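Local coordinates for flavin adenine dinucleotide synthase (Saccharomyces cerevisiae, PDB 2WSI), which catalyses the transfer of an adenylyl group from ATP to flavin mononucleotide, forming the coenzyme FAD and releasing diphosphate, at residues L36-L41 against Y73-W78. Sequence-based numbering, arbitrary orientation.
Sequences LTRKYL and YLSCLW
The guanidinium of R38 reaches across to S75 and C76, its NE 3.1 Å from C76 SG and one face laid over the peptide joining them. C76 N lies 3.7 Å above the guanidinium plane, toward one side. S75 OG is on a face as well, but its 2.5 Å approach to R38 NH1 is too short and poorly aligned for a sound hydrogen bond. The polar anchor of the buried arginine lies one turn further on, where NH2 forms a salt bridge with E79. The bend at chi3 (49°) puts NE beside C76 SG, which also touches R38 CG at 3.6 Å. Helix 64-87, to which both partners belong, is the crossover helix linking the adjacent parallel strands 56-59 and 102-106 of the α/β fold; the axes of 36-41 and 73-78 cross at -53°, 9.9 Å apart at closest approach. An alanine at R38 would probably leave E79 without its counter-charge and open a gap over the S75-C76 peptide. One turn along helix 25-45, L41 divides its methyls: CD1 packs on C76 SG at 3.8 Å, and CD2 approaches Y73 CD1 obliquely at 3.9 Å; the Y73 ring also meets F46 and F58 edge-to-face.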
ATOM      1  N   LEU A  36      -7.942  -3.505  13.541  1.00 11.11           N
ATOM      2  CA  LEU A  36      -8.999  -2.580  13.170  1.00 15.61           C
ATOM      3  C   LEU A  36      -9.258  -2.570  11.652  1.00 13.68           C
ATOM      4  O   LEU A  36     -10.395  -2.574  11.216  1.00 10.95           O
ATOM      5  CB  LEU A  36      -8.625  -1.178  13.607  1.00 13.25           C
ATOM      6  CG  LEU A  36      -9.659  -0.117  13.260  1.00 14.49           C
ATOM      7  CD1 LEU A  36     -11.036  -0.427  13.892  1.00 20.21           C
ATOM      8  CD2 LEU A  36      -9.102   1.217  13.747  1.00 18.95           C
ATOM      9  N   THR A  37      -8.200  -2.469  10.858  1.00 10.64           N
ATOM     10  CA  THR A  37      -8.362  -2.530   9.400  1.00 11.39           C
ATOM     11  C   THR A  37      -9.108  -3.808   8.979  1.00 12.97           C
ATOM     12  O   THR A  37     -10.028  -3.765   8.146  1.00  8.16           O
ATOM     13  CB  THR A  37      -7.003  -2.450   8.701  1.00 10.57           C
ATOM     14  OG1 THR A  37      -6.410  -1.164   8.945  1.00  9.12           O
ATOM     15  CG2 THR A  37      -7.154  -2.647   7.197  1.00  9.92           C
ATOM     16  N   ARG A  38      -8.717  -4.939   9.545  1.00  9.87           N
ATOM     17  CA  ARG A  38      -9.378  -6.207   9.207  1.00 13.65           C
ATOM     18  C   ARG A  38     -10.850  -6.191   9.655  1.00 14.74           C
ATOM     19  O   ARG A  38     -11.730  -6.684   8.939  1.00 14.64           O
ATOM     20  CB  ARG A  38      -8.608  -7.418   9.758  1.00 16.02           C
ATOM     21  CG  ARG A  38      -7.180  -7.527   9.127  1.00 19.02           C
ATOM     22  CD  ARG A  38      -6.574  -8.943   9.033  1.00 25.54           C
ATOM     23  NE  ARG A  38      -7.492  -9.921   8.452  1.00 23.90           N
ATOM     24  CZ  ARG A  38      -7.196 -11.189   8.231  1.00 27.41           C
ATOM     25  NH1 ARG A  38      -5.988 -11.646   8.526  1.00 46.87           N
ATOM     26  NH2 ARG A  38      -8.108 -12.016   7.742  1.00 30.93           N
ATOM     27  N   LYS A  39     -11.135  -5.581  10.796  1.00 15.22           N
ATOM     28  CA  LYS A  39     -12.525  -5.477  11.239  1.00 14.58           C
ATOM     29  C   LYS A  39     -13.358  -4.640  10.262  1.00 12.72           C
ATOM     30  O   LYS A  39     -14.457  -5.028   9.924  1.00 12.49           O
ATOM     31  CB  LYS A  39     -12.628  -4.900  12.660  1.00 19.65           C
ATOM     32  CG  LYS A  39     -12.269  -5.888  13.787  1.00 39.00           C
ATOM     33  CD  LYS A  39     -13.121  -7.191  13.803  1.00 33.95           C
ATOM     34  CE  LYS A  39     -14.524  -6.980  14.377  1.00 49.85           C
ATOM     35  NZ  LYS A  39     -15.344  -8.247  14.454  1.00 37.51           N
ATOM     36  N   TYR A  40     -12.844  -3.494   9.815  1.00  9.85           N
ATOM     37  CA  TYR A  40     -13.555  -2.720   8.795  1.00 14.86           C
ATOM     38  C   TYR A  40     -13.895  -3.581   7.562  1.00 13.74           C
ATOM     39  O   TYR A  40     -15.009  -3.569   7.070  1.00 10.83           O
ATOM     40  CB  TYR A  40     -12.716  -1.557   8.298  1.00 10.58           C
ATOM     41  CG  TYR A  40     -12.440  -0.432   9.287  1.00 12.12           C
ATOM     42  CD1 TYR A  40     -13.430   0.026  10.154  1.00 18.05           C
ATOM     43  CD2 TYR A  40     -11.201   0.217   9.297  1.00 13.87           C
ATOM     44  CE1 TYR A  40     -13.196   1.067  11.044  1.00 16.27           C
ATOM     45  CE2 TYR A  40     -10.955   1.299  10.178  1.00 12.45           C
ATOM     46  CZ  TYR A  40     -11.966   1.703  11.042  1.00 16.88           C
ATOM     47  OH  TYR A  40     -11.754   2.739  11.915  1.00 20.22           O
ATOM     48  N   LEU A  41     -12.900  -4.298   7.055  1.00  9.60           N
ATOM     49  CA  LEU A  41     -13.075  -5.077   5.832  1.00 10.67           C
ATOM     50  C   LEU A  41     -14.062  -6.221   6.011  1.00 13.54           C
ATOM     51  O   LEU A  41     -14.997  -6.355   5.221  1.00 12.24           O
ATOM     52  CB  LEU A  41     -11.718  -5.623   5.366  1.00 10.17           C
ATOM     53  CG  LEU A  41     -10.817  -4.493   4.834  1.00 12.95           C
ATOM     54  CD1 LEU A  41      -9.353  -4.967   4.638  1.00  7.51           C
ATOM     55  CD2 LEU A  41     -11.400  -3.960   3.500  1.00 12.23           C
ATOM     56  N   TYR A  73      -5.809  -6.602   2.595  1.00  6.47           N
ATOM     57  CA  TYR A  73      -7.034  -6.858   1.860  1.00  5.92           C
ATOM     58  C   TYR A  73      -7.044  -8.317   1.398  1.00  7.44           C
ATOM     59  O   TYR A  73      -8.053  -9.020   1.537  1.00  7.01           O
ATOM     60  CB  TYR A  73      -7.060  -5.938   0.640  1.00  6.89           C
ATOM     61  CG  TYR A  73      -8.380  -5.868  -0.097  1.00  9.86           C
ATOM     62  CD1 TYR A  73      -9.381  -5.000   0.342  1.00 14.15           C
ATOM     63  CD2 TYR A  73      -8.615  -6.616  -1.234  1.00  8.84           C
ATOM     64  CE1 TYR A  73     -10.571  -4.879  -0.325  1.00 10.42           C
ATOM     65  CE2 TYR A  73      -9.830  -6.521  -1.930  1.00 12.76           C
ATOM     66  CZ  TYR A  73     -10.804  -5.630  -1.462  1.00 13.86           C
ATOM     67  OH  TYR A  73     -12.012  -5.462  -2.107  1.00 14.68           O
ATOM     68  N   LEU A  74      -5.907  -8.779   0.883  1.00  8.13           N
ATOM     69  CA  LEU A  74      -5.783 -10.169   0.429  1.00  7.33           C
ATOM     70  C   LEU A  74      -5.902 -11.118   1.600  1.00  8.56           C
ATOM     71  O   LEU A  74      -6.532 -12.162   1.494  1.00  8.57           O
ATOM     72  CB  LEU A  74      -4.437 -10.391  -0.297  1.00  6.63           C
ATOM     73  CG  LEU A  74      -4.428  -9.733  -1.694  1.00  9.05           C
ATOM     74  CD1 LEU A  74      -3.027  -9.628  -2.244  1.00 11.85           C
ATOM     75  CD2 LEU A  74      -5.365 -10.497  -2.636  1.00 15.75           C
ATOM     76  N   SER A  75      -5.299 -10.755   2.723  1.00  8.28           N
ATOM     77  CA  SER A  75      -5.490 -11.548   3.928  1.00  8.19           C
ATOM     78  C   SER A  75      -6.969 -11.689   4.295  1.00  9.74           C
ATOM     79  O   SER A  75      -7.449 -12.793   4.609  1.00 13.26           O
ATOM     80  CB  SER A  75      -4.718 -10.928   5.093  1.00 15.60           C
ATOM     81  OG  SER A  75      -4.946 -11.683   6.264  1.00 20.23           O
ATOM     82  N   CYS A  76      -7.701 -10.586   4.245  1.00  8.44           N
ATOM     83  CA  CYS A  76      -9.146 -10.620   4.528  1.00 10.45           C
ATOM     84  C   CYS A  76      -9.939 -11.346   3.451  1.00 14.70           C
ATOM     85  O   CYS A  76     -11.004 -11.941   3.720  1.00 11.05           O
ATOM     86  CB  CYS A  76      -9.681  -9.203   4.687  1.00 10.16           C
ATOM     87  SG  CYS A  76      -9.055  -8.433   6.199  1.00 11.49           S
ATOM     88  N   LEU A  77      -9.434 -11.308   2.224  1.00  7.68           N
ATOM     89  CA  LEU A  77     -10.112 -12.032   1.136  1.00  8.24           C
ATOM     90  C   LEU A  77     -10.064 -13.552   1.413  1.00  8.24           C
ATOM     91  O   LEU A  77     -11.043 -14.299   1.195  1.00  9.34           O
ATOM     92  CB  LEU A  77      -9.446 -11.677  -0.206  1.00  9.46           C
ATOM     93  CG  LEU A  77     -10.082 -12.321  -1.426  1.00 18.08           C
ATOM     94  CD1 LEU A  77     -11.528 -11.902  -1.505  1.00 20.65           C
ATOM     95  CD2 LEU A  77      -9.318 -11.950  -2.725  1.00 19.19           C
ATOM     96  N   TRP A  78      -8.922 -14.013   1.900  1.00  7.25           N
ATOM     97  CA  TRP A  78      -8.773 -15.423   2.263  1.00 10.85           C
ATOM     98  C   TRP A  78      -9.829 -15.777   3.330  1.00 11.52           C
ATOM     99  O   TRP A  78     -10.620 -16.724   3.178  1.00  9.11           O
ATOM    100  CB  TRP A  78      -7.383 -15.664   2.815  1.00  8.20           C
ATOM    101  CG  TRP A  78      -7.087 -17.103   3.149  1.00 11.45           C
ATOM    102  CD1 TRP A  78      -6.803 -17.630   4.398  1.00 12.64           C
ATOM    103  CD2 TRP A  78      -6.994 -18.196   2.224  1.00 13.04           C
ATOM    104  NE1 TRP A  78      -6.552 -18.989   4.293  1.00 12.54           N
ATOM    105  CE2 TRP A  78      -6.662 -19.357   2.972  1.00 10.68           C
ATOM    106  CE3 TRP A  78      -7.188 -18.316   0.838  1.00 10.25           C
ATOM    107  CZ2 TRP A  78      -6.523 -20.618   2.373  1.00 14.97           C
ATOM    108  CZ3 TRP A  78      -7.045 -19.564   0.249  1.00 12.59           C
ATOM    109  CH2 TRP A  78      -6.716 -20.700   1.013  1.00 12.58           C
TER